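Local atomic coordinates of protein CT_858 (PDB entry 3DOR), a protein that probably acts as a serine-type endopeptidase, a secreted chlamydial protease whose mature form is a dimer carrying a PDZ-like domain and an S41-type peptidase region. Residues B[81-86]-B[185-190]; B[75-80]-B[155-160]; B[85-90]-B[103-108]. One frame throughout, in Å; residues are numbered along the deposited sequence.

How the contacts relate
From the N terminus, strand 75-78 comes first and belongs to a different sheet from the PDZ-like strands that follow. Contact 2 closes the loop from 75-80 to 155-160, and contact 1 closes the one from 81-86 to 185-190; their segments alternate along the chain, so the two loops cross. Contact 3, 85-90 with 103-108, is a short closure that shares Tyr85 and Leu86 with contact 1 and is nested inside the loop of contact 2. Contacts 1 and 3 both build on strand 83-92, contact 3 at the point where the chain leaves the sheet, whereas contact 2 ties that domain to strand 75-78. Centres lie about 12 Å apart for contacts 1 and 2.

Contact 1. Residues B[81-86]-B[185-190]; sequences IESAYL and RYVPEG. With SO4 (sulfate ion), chain L.
Strands 83-85 and 185-187 pair antiparallel in the sheet of the PDZ-like domain, their axes 4.7 Å apart at closest approach. The tight part is the backbone. Ser83 and Val187 exchange two hydrogen bonds, Val187 N to Ser83 O being 2.9 Å with an N-H...O angle of 161°, and Tyr85 and Arg185 exchange two more; Ala84 and Tyr186 form the non-hydrogen-bonded pair between them.

Beyond the strand the carboxylate of Glu189 replaces a backbone partner. Its chain is bent at chi2 (53°) and turns back to grip two successive amides: OE2 takes Ile81 N on its syn lone pair at 3.0 Å, and OE1 takes Glu82 N from above the carboxylate plane, also at 3.0 Å. OE2 additionally receives Val191 N. Ile81 CG1 touches Gly190 N at 3.4 Å.

The looser side carries water. One water donates to Glu82 OE1 and to Glu189 OE1, bridging two acids whose OE1 atoms stand 4.7 Å apart; another joins Ser83 OG to Arg185 O. At the far end the exposed Arg185 chain, bent at chi2 and chi3, carries its guanidinium to a sulfate, probably from the crystallisation liquor, where NH1 makes a weak hydrogen bond to O3 at 2.6 Å.

With several N-H groups converging on it, Glu189 is probably ionised, and these amides would partly offset repulsion from Glu82.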
loop_
_atom_site.group_PDB
_atom_site.type_symbol
_atom_site.label_atom_id
_atom_site.label_comp_id
_atom_site.label_asym_id
_atom_site.label_seq_id
_atom_site.Cartn_x
_atom_site.Cartn_y
_atom_site.Cartn_z
ATOM N N ILE B 81 -11.086 2.952 18.113
ATOM C CA ILE B 81 -10.094 2.949 19.183
ATOM C C ILE B 81 -10.549 2.445 20.544
ATOM O O ILE B 81 -9.720 2.239 21.430
ATOM C CB ILE B 81 -9.487 4.349 19.392
ATOM C CG1 ILE B 81 -10.563 5.323 19.867
ATOM C CG2 ILE B 81 -8.857 4.839 18.094
ATOM C CD1 ILE B 81 -10.040 6.720 20.102
ATOM N N GLU B 82 -11.850 2.252 20.725
ATOM C CA GLU B 82 -12.344 1.766 22.009
ATOM C C GLU B 82 -11.592 0.506 22.445
ATOM O O GLU B 82 -11.388 -0.408 21.643
ATOM C CB GLU B 82 -13.836 1.455 21.921
ATOM C CG GLU B 82 -14.405 0.913 23.214
ATOM C CD GLU B 82 -15.883 0.638 23.114
ATOM O OE1 GLU B 82 -16.305 0.058 22.092
ATOM O OE2 GLU B 82 -16.618 0.994 24.056
ATOM N N SER B 83 -11.181 0.456 23.708
ATOM C CA SER B 83 -10.462 -0.710 24.205
ATOM C C SER B 83 -10.514 -0.849 25.723
ATOM O O SER B 83 -10.775 0.116 26.446
ATOM C CB SER B 83 -8.998 -0.654 23.762
ATOM O OG SER B 83 -8.291 0.353 24.466
ATOM N N ALA B 84 -10.252 -2.062 26.195
ATOM C CA ALA B 84 -10.246 -2.371 27.623
ATOM C C ALA B 84 -8.997 -3.199 27.892
ATOM O O ALA B 84 -8.679 -4.099 27.127
ATOM C CB ALA B 84 -11.492 -3.160 27.992
ATOM N N TYR B 85 -8.297 -2.897 28.978
ATOM C CA TYR B 85 -7.066 -3.606 29.299
ATOM C C TYR B 85 -6.826 -3.755 30.794
ATOM O O TYR B 85 -7.051 -2.815 31.549
ATOM C CB TYR B 85 -5.881 -2.848 28.693
ATOM C CG TYR B 85 -4.520 -3.427 29.023
ATOM C CD1 TYR B 85 -4.048 -4.566 28.369
ATOM C CD2 TYR B 85 -3.696 -2.822 29.975
ATOM C CE1 TYR B 85 -2.786 -5.092 28.653
ATOM C CE2 TYR B 85 -2.432 -3.334 30.268
ATOM C CZ TYR B 85 -1.985 -4.471 29.603
ATOM O OH TYR B 85 -0.742 -4.986 29.884
ATOM N N LEU B 86 -6.371 -4.939 31.205
ATOM C CA LEU B 86 -6.024 -5.218 32.598
ATOM C C LEU B 86 -4.550 -5.625 32.588
ATOM O O LEU B 86 -4.157 -6.527 31.851
ATOM C CB LEU B 86 -6.899 -6.333 33.166
ATOM C CG LEU B 86 -8.350 -5.879 33.389
ATOM C CD1 LEU B 86 -9.218 -7.034 33.873
ATOM C CD2 LEU B 86 -8.348 -4.733 34.399
ATOM N N ARG B 185 -9.003 -0.841 32.332
ATOM C CA ARG B 185 -8.395 0.399 31.881
ATOM C C ARG B 185 -9.135 0.599 30.559
ATOM O O ARG B 185 -8.882 -0.112 29.585
ATOM C CB ARG B 185 -6.898 0.205 31.656
ATOM C CG ARG B 185 -6.043 1.058 32.572
ATOM C CD ARG B 185 -5.273 0.258 33.610
ATOM N NE ARG B 185 -3.840 0.356 33.357
ATOM C CZ ARG B 185 -2.889 0.000 34.216
ATOM N NH1 ARG B 185 -3.206 -0.481 35.408
ATOM N NH2 ARG B 185 -1.613 0.114 33.874
ATOM N N TYR B 186 -10.056 1.558 30.541
ATOM C CA TYR B 186 -10.900 1.811 29.380
ATOM C C TYR B 186 -10.599 3.057 28.553
ATOM O O TYR B 186 -10.290 4.125 29.080
ATOM C CB TYR B 186 -12.361 1.853 29.851
ATOM C CG TYR B 186 -13.404 2.007 28.764
ATOM C CD1 TYR B 186 -13.711 0.953 27.911
ATOM C CD2 TYR B 186 -14.102 3.204 28.608
ATOM C CE1 TYR B 186 -14.691 1.081 26.928
ATOM C CE2 TYR B 186 -15.085 3.348 27.627
ATOM C CZ TYR B 186 -15.376 2.282 26.790
ATOM O OH TYR B 186 -16.348 2.412 25.815
ATOM N N VAL B 187 -10.690 2.894 27.241
ATOM C CA VAL B 187 -10.483 3.983 26.298
ATOM C C VAL B 187 -11.786 4.055 25.506
ATOM O O VAL B 187 -12.148 3.104 24.809
ATOM C CB VAL B 187 -9.295 3.697 25.337
ATOM C CG1 VAL B 187 -9.256 4.732 24.224
ATOM C CG2 VAL B 187 -7.977 3.728 26.109
ATOM N N PRO B 188 -12.530 5.171 25.630
ATOM C CA PRO B 188 -13.797 5.309 24.900
ATOM C C PRO B 188 -13.587 5.431 23.394
ATOM O O PRO B 188 -12.486 5.730 22.932
ATOM C CB PRO B 188 -14.414 6.566 25.511
ATOM C CG PRO B 188 -13.216 7.383 25.879
ATOM C CD PRO B 188 -12.265 6.355 26.465
ATOM N N GLU B 189 -14.646 5.188 22.633
ATOM C CA GLU B 189 -14.566 5.274 21.182
ATOM C C GLU B 189 -14.463 6.722 20.729
ATOM O O GLU B 189 -15.183 7.588 21.225
ATOM C CB GLU B 189 -15.790 4.620 20.536
ATOM C CG GLU B 189 -15.687 4.553 19.020
ATOM C CD GLU B 189 -14.393 3.897 18.564
ATOM O OE1 GLU B 189 -14.201 2.698 18.867
ATOM O OE2 GLU B 189 -13.567 4.583 17.915
ATOM N N GLY B 190 -13.560 6.979 19.788
ATOM C CA GLY B 190 -13.376 8.329 19.289
ATOM C C GLY B 190 -13.952 8.483 17.896
ATOM O O GLY B 190 -13.991 9.578 17.337
HETATM S S SO4 L . -5.548 0.957 38.247
HETATM O O1 SO4 L . -5.343 0.914 39.756
HETATM O O2 SO4 L . -5.175 2.333 37.743
HETATM O O3 SO4 L . -4.674 -0.061 37.541
HETATM O O4 SO4 L . -7.009 0.618 37.994
HETATM O O HOH W 1 -16.267 1.216 19.267
HETATM O O HOH W 2 -7.539 0.451 27.163
#

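Contact 2. Residues B[75-80]-B[155-160]; sequences GVTFFA and ASLGHK
One direct hydrogen bond joins 75-80 to 155-160: Phe78 N donates to Ser156 O at 2.8 Å, with an N-H...O angle of 149°. The donor sits 28° out of the carbonyl plane, so the bond does not follow a lone pair. The same oxygen receives a CA-H...O contact from Thr77 CA at 3.0 Å, and thus meets two consecutive residues of the strand end.

Water supplies two further polar links. One molecule donates to both Val76 O and Leu157 O, 2.6 Å from each, and so bridges two acceptors. A second donates to Ala80 O while accepting from Ser156 N, and so ties the loop after the strand to the 3-10 turn 155-157. That turn is closed on its own side by Gly158 N bonding to Ala155 O.

The Phe78 ring lies against the backbone of the turn. Its CG is anti to the carbonyl carbon (chi1 -50°), which puts the CD1-CE1 side of the ring against the backbone of 155-158. Ser156 C and Leu157 C lie at the ring edge, in its plane, while CE1 comes within 3.7 Å of Gly158 CA. Gly158 has a positive phi, a conformation in which a CB would crowd the preceding carbonyl oxygen and also press on this ring. The apolar side-chain pair is that of the methyls of Ala80 and Ala155, which meet CB to CB at 4.0 Å; Thr77 CG2 lies beside Leu157 CD2, the two side chains pointing the same way.

The strand is flanked by other elements: Thr77 bonds through its backbone to strand 507-518. The contact therefore joins the turn after strand 152-154 to a strand of a separate sheet, with Phe78 also packed on Gln59 and Ala63 of helix 55-67.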
loop_
_atom_site.group_PDB
_atom_site.type_symbol
_atom_site.label_atom_id
_atom_site.label_comp_id
_atom_site.label_asym_id
_atom_site.label_seq_id
_atom_site.Cartn_x
_atom_site.Cartn_y
_atom_site.Cartn_z
ATOM N N GLY B 75 -8.240 -12.132 9.187
ATOM C CA GLY B 75 -8.895 -11.287 10.174
ATOM C C GLY B 75 -9.197 -9.873 9.702
ATOM O O GLY B 75 -8.605 -9.387 8.741
ATOM N N VAL B 76 -10.121 -9.206 10.385
ATOM C CA VAL B 76 -10.498 -7.844 10.030
ATOM C C VAL B 76 -10.165 -6.871 11.152
ATOM O O VAL B 76 -10.411 -7.160 12.319
ATOM C CB VAL B 76 -12.019 -7.726 9.772
ATOM C CG1 VAL B 76 -12.344 -6.353 9.185
ATOM C CG2 VAL B 76 -12.492 -8.838 8.856
ATOM N N THR B 77 -9.598 -5.722 10.800
ATOM C CA THR B 77 -9.296 -4.693 11.788
ATOM C C THR B 77 -10.184 -3.516 11.398
ATOM O O THR B 77 -10.524 -3.357 10.223
ATOM C CB THR B 77 -7.819 -4.250 11.750
ATOM O OG1 THR B 77 -7.534 -3.624 10.497
ATOM C CG2 THR B 77 -6.901 -5.448 11.934
ATOM N N PHE B 78 -10.557 -2.687 12.366
ATOM C CA PHE B 78 -11.441 -1.564 12.072
ATOM C C PHE B 78 -10.903 -0.221 12.526
ATOM O O PHE B 78 -10.054 -0.157 13.418
ATOM C CB PHE B 78 -12.811 -1.802 12.726
ATOM C CG PHE B 78 -13.394 -3.156 12.431
ATOM C CD1 PHE B 78 -13.047 -4.258 13.204
ATOM C CD2 PHE B 78 -14.277 -3.332 11.365
ATOM C CE1 PHE B 78 -13.570 -5.527 12.924
ATOM C CE2 PHE B 78 -14.806 -4.597 11.075
ATOM C CZ PHE B 78 -14.451 -5.691 11.856
ATOM N N PHE B 79 -11.400 0.850 11.905
ATOM C CA PHE B 79 -10.992 2.200 12.290
ATOM C C PHE B 79 -11.794 2.522 13.550
ATOM O O PHE B 79 -12.808 3.210 13.482
ATOM C CB PHE B 79 -11.335 3.230 11.196
ATOM C CG PHE B 79 -10.484 3.131 9.957
ATOM C CD1 PHE B 79 -11.019 2.653 8.761
ATOM C CD2 PHE B 79 -9.149 3.539 9.980
ATOM C CE1 PHE B 79 -10.238 2.585 7.605
ATOM C CE2 PHE B 79 -8.357 3.475 8.834
ATOM C CZ PHE B 79 -8.903 2.998 7.642
ATOM N N ALA B 80 -11.337 2.007 14.687
ATOM C CA ALA B 80 -12.002 2.206 15.977
ATOM C C ALA B 80 -10.953 2.132 17.073
ATOM O O ALA B 80 -10.031 1.326 16.982
ATOM C CB ALA B 80 -13.053 1.124 16.189
ATOM N N ALA B 155 -11.951 -2.860 20.101
ATOM C CA ALA B 155 -12.966 -2.704 19.068
ATOM C C ALA B 155 -12.258 -2.733 17.715
ATOM O O ALA B 155 -12.881 -3.023 16.700
ATOM C CB ALA B 155 -13.724 -1.377 19.239
ATOM N N SER B 156 -10.958 -2.432 17.710
ATOM C CA SER B 156 -10.183 -2.432 16.471
ATOM C C SER B 156 -10.118 -3.841 15.892
ATOM O O SER B 156 -9.843 -4.024 14.709
ATOM C CB SER B 156 -8.753 -1.906 16.709
ATOM O OG SER B 156 -7.995 -2.773 17.543
ATOM N N LEU B 157 -10.374 -4.839 16.729
ATOM C CA LEU B 157 -10.345 -6.213 16.271
ATOM C C LEU B 157 -11.751 -6.818 16.238
ATOM O O LEU B 157 -11.922 -8.016 15.989
ATOM C CB LEU B 157 -9.420 -7.039 17.169
ATOM C CG LEU B 157 -7.945 -6.610 17.162
ATOM C CD1 LEU B 157 -7.117 -7.513 18.084
ATOM C CD2 LEU B 157 -7.416 -6.686 15.735
ATOM N N GLY B 158 -12.758 -5.985 16.487
ATOM C CA GLY B 158 -14.127 -6.471 16.469
ATOM C C GLY B 158 -14.610 -7.065 17.786
ATOM O O GLY B 158 -15.638 -7.755 17.820
ATOM N N HIS B 159 -13.875 -6.808 18.867
ATOM C CA HIS B 159 -14.265 -7.315 20.178
ATOM C C HIS B 159 -15.315 -6.404 20.793
ATOM O O HIS B 159 -15.368 -5.215 20.494
ATOM C CB HIS B 159 -13.097 -7.319 21.180
ATOM C CG HIS B 159 -11.894 -8.085 20.738
ATOM N ND1 HIS B 159 -11.953 -9.110 19.818
ATOM C CD2 HIS B 159 -10.601 -8.011 21.138
ATOM C CE1 HIS B 159 -10.750 -9.637 19.673
ATOM N NE2 HIS B 159 -9.913 -8.987 20.463
ATOM N N LYS B 160 -16.145 -6.965 21.663
ATOM C CA LYS B 160 -17.114 -6.158 22.391
ATOM C C LYS B 160 -16.204 -5.659 23.504
ATOM O O LYS B 160 -15.471 -6.450 24.089
ATOM C CB LYS B 160 -18.214 -7.024 23.003
ATOM C CG LYS B 160 -19.188 -7.626 22.014
ATOM C CD LYS B 160 -20.252 -8.423 22.759
ATOM C CE LYS B 160 -21.328 -8.943 21.823
ATOM N NZ LYS B 160 -22.262 -9.854 22.542
HETATM O O HOH W 3 -10.693 -9.126 13.968
HETATM O O HOH W 4 -9.707 -0.558 19.429
#

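Contact 3. Residues B[85-90]-B[103-108]; sequences YLPYTV and IMTFSS
A methionine methyl is wedged between two hydroxyls: Met104 CE lies 3.3 Å from Thr89 OG1 and 3.4 Å from Tyr85 OH. The setting is an antiparallel beta pairing in the PDZ-like domain, where strand 83-92 runs against strand 98-103 and the chain then leaves the sheet. Met104 reaches its place by bending twice, at chi2 (77°) and chi3 (87°), with CG anti to the carbonyl carbon; its side chain crosses those of both Tyr85 and Thr89 at about a right angle. These are van der Waals contacts of a methyl with oxygens.

Pro87 begins the pairing. It is the centre of an inverse gamma turn, in which Tyr88 N bonds back to Leu86 O, and its own carbonyl faces across the gap. Met104 N donates to Pro87 O at 2.9 Å in a nearly straight bond (164°), though from above the carbonyl plane. Met104 SD also lies near this oxygen, at 3.5 Å. Next to it Tyr88 and Ile103 form a non-hydrogen-bonded pair with side chains on a common face.

The buried pyrrolidine of Pro87 packs through CB against Met104 CB and through CG against Thr105 CB, the latter at 3.8 Å. Ile110 touches both Tyr88 and Ile103, and Val182 of strand 177-187 touches Tyr88. The Tyr88 ring crosses the isoleucine obliquely: Ile103 CD1 meets its edge in the ring plane, 3.5 Å from Tyr88 CD2.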
loop_
_atom_site.group_PDB
_atom_site.type_symbol
_atom_site.label_atom_id
_atom_site.label_comp_id
_atom_site.label_asym_id
_atom_site.label_seq_id
_atom_site.Cartn_x
_atom_site.Cartn_y
_atom_site.Cartn_z
ATOM N N TYR B 85 -8.297 -2.897 28.978
ATOM C CA TYR B 85 -7.066 -3.606 29.299
ATOM C C TYR B 85 -6.826 -3.755 30.794
ATOM O O TYR B 85 -7.051 -2.815 31.549
ATOM C CB TYR B 85 -5.881 -2.848 28.693
ATOM C CG TYR B 85 -4.520 -3.427 29.023
ATOM C CD1 TYR B 85 -4.048 -4.566 28.369
ATOM C CD2 TYR B 85 -3.696 -2.822 29.975
ATOM C CE1 TYR B 85 -2.786 -5.092 28.653
ATOM C CE2 TYR B 85 -2.432 -3.334 30.268
ATOM C CZ TYR B 85 -1.985 -4.471 29.603
ATOM O OH TYR B 85 -0.742 -4.986 29.884
ATOM N N LEU B 86 -6.371 -4.939 31.205
ATOM C CA LEU B 86 -6.024 -5.218 32.598
ATOM C C LEU B 86 -4.550 -5.625 32.588
ATOM O O LEU B 86 -4.157 -6.527 31.851
ATOM C CB LEU B 86 -6.899 -6.333 33.166
ATOM C CG LEU B 86 -8.350 -5.879 33.389
ATOM C CD1 LEU B 86 -9.218 -7.034 33.873
ATOM C CD2 LEU B 86 -8.348 -4.733 34.399
ATOM N N PRO B 87 -3.715 -4.964 33.411
ATOM C CA PRO B 87 -2.269 -5.192 33.535
ATOM C C PRO B 87 -1.766 -6.515 34.118
ATOM O O PRO B 87 -0.925 -6.522 35.025
ATOM C CB PRO B 87 -1.815 -4.001 34.365
ATOM C CG PRO B 87 -2.954 -3.848 35.323
ATOM C CD PRO B 87 -4.174 -4.000 34.429
ATOM N N TYR B 88 -2.262 -7.627 33.594
ATOM C CA TYR B 88 -1.826 -8.939 34.064
ATOM C C TYR B 88 -1.535 -9.879 32.910
ATOM O O TYR B 88 -1.948 -9.633 31.777
ATOM C CB TYR B 88 -2.884 -9.573 34.958
ATOM C CG TYR B 88 -3.339 -8.654 36.052
ATOM C CD1 TYR B 88 -4.465 -7.846 35.884
ATOM C CD2 TYR B 88 -2.622 -8.554 37.239
ATOM C CE1 TYR B 88 -4.863 -6.955 36.878
ATOM C CE2 TYR B 88 -3.009 -7.668 38.240
ATOM C CZ TYR B 88 -4.126 -6.869 38.052
ATOM O OH TYR B 88 -4.483 -5.969 39.023
ATOM N N THR B 89 -0.799 -10.944 33.200
ATOM C CA THR B 89 -0.485 -11.932 32.185
ATOM C C THR B 89 -0.624 -13.315 32.799
ATOM O O THR B 89 -0.038 -13.615 33.838
ATOM C CB THR B 89 0.946 -11.770 31.633
ATOM O OG1 THR B 89 1.119 -10.439 31.120
ATOM C CG2 THR B 89 1.186 -12.773 30.504
ATOM N N VAL B 90 -1.413 -14.154 32.152
ATOM C CA VAL B 90 -1.640 -15.505 32.624
ATOM C C VAL B 90 -1.027 -16.514 31.657
ATOM O O VAL B 90 -0.823 -16.212 30.480
ATOM C CB VAL B 90 -3.158 -15.764 32.762
ATOM C CG1 VAL B 90 -3.435 -17.244 32.968
ATOM C CG2 VAL B 90 -3.700 -14.958 33.935
ATOM N N ILE B 103 2.694 -9.186 36.588
ATOM C CA ILE B 103 1.860 -8.125 37.137
ATOM C C ILE B 103 2.485 -6.813 36.667
ATOM O O ILE B 103 3.665 -6.562 36.919
ATOM C CB ILE B 103 1.869 -8.154 38.681
ATOM C CG1 ILE B 103 1.518 -9.558 39.190
ATOM C CG2 ILE B 103 0.893 -7.123 39.224
ATOM C CD1 ILE B 103 0.184 -10.079 38.710
ATOM N N MET B 104 1.708 -5.977 35.985
ATOM C CA MET B 104 2.247 -4.718 35.479
ATOM C C MET B 104 1.593 -3.458 36.043
ATOM O O MET B 104 1.297 -2.523 35.302
ATOM C CB MET B 104 2.163 -4.685 33.949
ATOM C CG MET B 104 2.893 -5.829 33.242
ATOM S SD MET B 104 1.994 -7.399 33.281
ATOM C CE MET B 104 0.966 -7.232 31.841
ATOM N N THR B 105 1.375 -3.431 37.350
ATOM C CA THR B 105 0.773 -2.273 37.999
ATOM C C THR B 105 1.345 -2.141 39.407
ATOM O O THR B 105 2.069 -3.023 39.861
ATOM C CB THR B 105 -0.762 -2.402 38.065
ATOM O OG1 THR B 105 -1.304 -1.254 38.725
ATOM C CG2 THR B 105 -1.162 -3.656 38.809
ATOM N N PHE B 106 1.025 -1.043 40.092
ATOM C CA PHE B 106 1.528 -0.807 41.445
ATOM C C PHE B 106 1.215 -1.961 42.388
ATOM O O PHE B 106 0.282 -2.733 42.169
ATOM C CB PHE B 106 0.949 0.494 42.014
ATOM C CG PHE B 106 -0.542 0.468 42.183
ATOM C CD1 PHE B 106 -1.124 -0.035 43.346
ATOM C CD2 PHE B 106 -1.371 0.913 41.161
ATOM C CE1 PHE B 106 -2.517 -0.093 43.483
ATOM C CE2 PHE B 106 -2.759 0.860 41.286
ATOM C CZ PHE B 106 -3.335 0.357 42.446
ATOM N N SER B 107 2.005 -2.052 43.449
ATOM C CA SER B 107 1.889 -3.099 44.457
ATOM C C SER B 107 0.480 -3.460 44.892
ATOM O O SER B 107 -0.061 -2.837 45.803
ATOM C CB SER B 107 2.691 -2.699 45.694
ATOM O OG SER B 107 2.247 -1.455 46.215
ATOM N N SER B 108 -0.107 -4.478 44.268
ATOM C CA SER B 108 -1.447 -4.891 44.649
ATOM C C SER B 108 -1.514 -6.354 45.100
ATOM O O SER B 108 -0.505 -7.061 45.112
ATOM C CB SER B 108 -2.430 -4.633 43.509
ATOM O OG SER B 108 -3.594 -3.988 44.007
#